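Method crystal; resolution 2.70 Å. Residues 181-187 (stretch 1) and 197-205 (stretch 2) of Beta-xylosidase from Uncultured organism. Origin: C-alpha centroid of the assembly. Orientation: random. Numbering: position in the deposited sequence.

Stretch 1, residues 181-187: LCPKVVR
Stretch 2, residues 197-205: EEPRDLMIL

In an antiparallel pairing, the hydrogen-bonded pairs satisfy each other's backbone groups, while side chains and water can supply partners at other positions. Residues 181-187 and 197-205 of this beta-xylosidase illustrate the principle. Their touching parts run roughly antiparallel, with end-to-end directions 145° apart, and bury 709 Å² in total.

The centre is a hydrogen-bonded antiparallel pair, Val185 with Arg200, CA to CA 5.5 Å. Val185 N donates to Arg200 O at 3.0 Å, and Arg200 N returns the bond to Val185 O at 3.0 Å, so both residues have their amide and carbonyl satisfied by one partner. Both are extended, with phi/psi of -130/137 for Val185 and -146/164 for Arg200. Each carbonyl also receives a CA-H...O contact: Lys184 CA lies 3.4 Å from Arg200 O, and Pro199 CA lies 3.3 Å from Val185 O. Pro199 (-60/154) has no amide hydrogen to donate.

One step along, Lys184 (-106/148) and Asp201 (-62/129) form a non-hydrogen-bonded pair, CA to CA 5.0 Å. Their CA-to-CB bonds diverge, pointing away overall from the other stretch although each CB still touches it, yet the side-chain ends come together: Lys184 NZ donates to Asp201 OD1 in a salt bridge of 2.3 Å, a very short distance at 2.70 Å resolution. The lysine reaches it with chi angles m, m, t, t; the aspartate has chi1 m. A water 2.9 Å from Asp201 OD1 donates to that oxygen and accepts from Cys182 N, also at 2.9 Å, thereby satisfying an amide beyond the strand.

The ladder's backbone bonding continues past the paired strands, where Leu202 N donates to Pro183 O at 2.8 Å and a nearly straight 169°. Around it, Pro183 CG packs 4.0 Å from Leu202 CB, and Pro183 CD lies 3.9 Å from Ile204 CD1. Val185 CG1, on the sheet face shared with the Arg200 side chain, approaches Leu202 CB at 4.2 Å. Leu202 adopts chi1 t, chi2 p; Ile204 m, t.

At the other end a carboxylate substitutes for a backbone acceptor. Arg187 N donates to Glu197 OE2 in a weak bond of 3.4 Å and 147°. Glu197, extended at -152/-176 with chi1 p and chi2 t, directs its CA-to-CB bond toward the first stretch. Within its own stretch it accepts from Arg200 NH2, at 2.6 Å to Glu197 OE1 as a salt bridge and at 3.1 Å to Glu197 OE2. Nearby, Val186 (chi1 p) lays CB 3.8 Å from Pro199 CG.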

# COMPACT_ATOMS: atom_id res chain seq x y z
N LEU A 181 -17.30 2.77 -12.54
CA LEU A 181 -16.55 1.81 -11.74
C LEU A 181 -17.50 0.90 -10.97
O LEU A 181 -18.54 1.34 -10.49
CB LEU A 181 -15.60 2.52 -10.78
CG LEU A 181 -14.40 3.23 -11.41
CD1 LEU A 181 -13.51 3.82 -10.33
CD2 LEU A 181 -13.61 2.27 -12.29
N CYS A 182 -17.12 -0.37 -10.85
CA CYS A 182 -17.94 -1.34 -10.14
C CYS A 182 -17.41 -1.55 -8.73
O CYS A 182 -16.21 -1.38 -8.49
CB CYS A 182 -17.94 -2.68 -10.88
SG CYS A 182 -18.40 -2.58 -12.63
N PRO A 183 -18.29 -1.91 -7.79
CA PRO A 183 -17.83 -2.34 -6.47
C PRO A 183 -17.08 -3.67 -6.61
O PRO A 183 -17.25 -4.36 -7.61
CB PRO A 183 -19.13 -2.54 -5.69
CG PRO A 183 -20.17 -2.79 -6.73
CD PRO A 183 -19.76 -1.93 -7.89
N LYS A 184 -16.25 -4.01 -5.63
CA LYS A 184 -15.43 -5.21 -5.73
C LYS A 184 -15.95 -6.34 -4.85
O LYS A 184 -16.52 -6.10 -3.79
CB LYS A 184 -13.98 -4.88 -5.38
CG LYS A 184 -13.31 -3.92 -6.34
CD LYS A 184 -13.24 -4.50 -7.74
CE LYS A 184 -12.60 -3.53 -8.71
NZ LYS A 184 -12.50 -4.12 -10.08
N VAL A 185 -15.74 -7.57 -5.31
CA VAL A 185 -16.12 -8.76 -4.56
C VAL A 185 -14.94 -9.72 -4.49
O VAL A 185 -14.23 -9.92 -5.48
CB VAL A 185 -17.34 -9.46 -5.20
CG1 VAL A 185 -17.13 -9.67 -6.69
CG2 VAL A 185 -17.63 -10.78 -4.50
N VAL A 186 -14.70 -10.29 -3.31
CA VAL A 186 -13.62 -11.24 -3.14
C VAL A 186 -13.97 -12.29 -2.08
O VAL A 186 -14.58 -11.97 -1.06
CB VAL A 186 -12.28 -10.53 -2.79
CG1 VAL A 186 -12.41 -9.75 -1.49
CG2 VAL A 186 -11.14 -11.53 -2.72
N ARG A 187 -13.62 -13.54 -2.36
CA ARG A 187 -13.88 -14.62 -1.41
C ARG A 187 -12.77 -14.70 -0.37
O ARG A 187 -11.58 -14.66 -0.72
CB ARG A 187 -14.03 -15.96 -2.14
CG ARG A 187 -14.34 -17.14 -1.23
CD ARG A 187 -14.56 -18.42 -2.02
NE ARG A 187 -13.38 -18.82 -2.77
CZ ARG A 187 -12.42 -19.62 -2.31
NH1 ARG A 187 -12.50 -20.10 -1.07
NH2 ARG A 187 -11.39 -19.93 -3.07
N GLU A 197 -8.75 -15.37 -3.13
CA GLU A 197 -8.60 -15.16 -4.56
C GLU A 197 -8.40 -13.68 -4.85
O GLU A 197 -8.32 -12.87 -3.93
CB GLU A 197 -9.85 -15.65 -5.30
CG GLU A 197 -11.11 -14.89 -4.92
CD GLU A 197 -12.32 -15.33 -5.70
OE1 GLU A 197 -12.20 -16.28 -6.50
OE2 GLU A 197 -13.40 -14.73 -5.52
N GLU A 198 -8.32 -13.34 -6.13
CA GLU A 198 -8.23 -11.94 -6.53
C GLU A 198 -9.63 -11.33 -6.62
O GLU A 198 -10.54 -11.94 -7.18
CB GLU A 198 -7.52 -11.79 -7.87
CG GLU A 198 -6.04 -12.15 -7.86
CD GLU A 198 -5.30 -11.59 -9.06
OE1 GLU A 198 -5.43 -10.37 -9.32
OE2 GLU A 198 -4.60 -12.36 -9.74
N PRO A 199 -9.79 -10.12 -6.06
CA PRO A 199 -11.06 -9.39 -6.15
C PRO A 199 -11.44 -9.12 -7.60
O PRO A 199 -10.57 -9.05 -8.46
CB PRO A 199 -10.76 -8.08 -5.42
CG PRO A 199 -9.65 -8.41 -4.49
CD PRO A 199 -8.81 -9.42 -5.21
N ARG A 200 -12.73 -8.96 -7.86
CA ARG A 200 -13.21 -8.72 -9.21
C ARG A 200 -14.43 -7.80 -9.22
O ARG A 200 -15.05 -7.58 -8.18
CB ARG A 200 -13.54 -10.04 -9.91
CG ARG A 200 -14.32 -11.02 -9.06
CD ARG A 200 -14.52 -12.35 -9.77
NE ARG A 200 -14.13 -13.48 -8.94
CZ ARG A 200 -14.26 -14.75 -9.29
NH1 ARG A 200 -14.78 -15.07 -10.47
NH2 ARG A 200 -13.88 -15.72 -8.46
N ASP A 201 -14.74 -7.26 -10.39
CA ASP A 201 -15.89 -6.37 -10.54
C ASP A 201 -17.20 -7.08 -10.20
O ASP A 201 -17.47 -8.17 -10.71
CB ASP A 201 -15.97 -5.82 -11.96
CG ASP A 201 -14.91 -4.77 -12.24
OD1 ASP A 201 -14.51 -4.06 -11.29
OD2 ASP A 201 -14.49 -4.63 -13.41
N LEU A 202 -18.00 -6.46 -9.34
CA LEU A 202 -19.38 -6.88 -9.15
C LEU A 202 -20.23 -6.03 -10.08
O LEU A 202 -20.67 -4.94 -9.71
CB LEU A 202 -19.83 -6.67 -7.70
CG LEU A 202 -21.23 -7.22 -7.40
CD1 LEU A 202 -21.19 -8.74 -7.29
CD2 LEU A 202 -21.81 -6.60 -6.14
N MET A 203 -20.46 -6.54 -11.28
CA MET A 203 -21.14 -5.77 -12.32
C MET A 203 -22.57 -5.40 -11.93
O MET A 203 -23.38 -6.26 -11.61
CB MET A 203 -21.14 -6.55 -13.64
CG MET A 203 -19.77 -6.99 -14.09
SD MET A 203 -19.81 -7.99 -15.60
CE MET A 203 -20.28 -6.76 -16.81
N ILE A 204 -22.85 -4.10 -11.94
CA ILE A 204 -24.21 -3.62 -11.75
C ILE A 204 -24.74 -3.15 -13.11
O ILE A 204 -24.13 -2.31 -13.76
CB ILE A 204 -24.29 -2.48 -10.72
CG1 ILE A 204 -23.56 -2.89 -9.43
CG2 ILE A 204 -25.73 -2.13 -10.41
CD1 ILE A 204 -23.63 -1.86 -8.34
N LEU A 205 -25.88 -3.70 -13.52
CA LEU A 205 -26.37 -3.50 -14.88
C LEU A 205 -27.67 -2.70 -14.97
O LEU A 205 -28.31 -2.40 -13.97
CB LEU A 205 -26.56 -4.85 -15.57
CG LEU A 205 -25.37 -5.80 -15.58
CD1 LEU A 205 -25.72 -7.07 -16.35
CD2 LEU A 205 -24.15 -5.13 -16.18
O HOH W 1 -14.81 -1.34 -12.32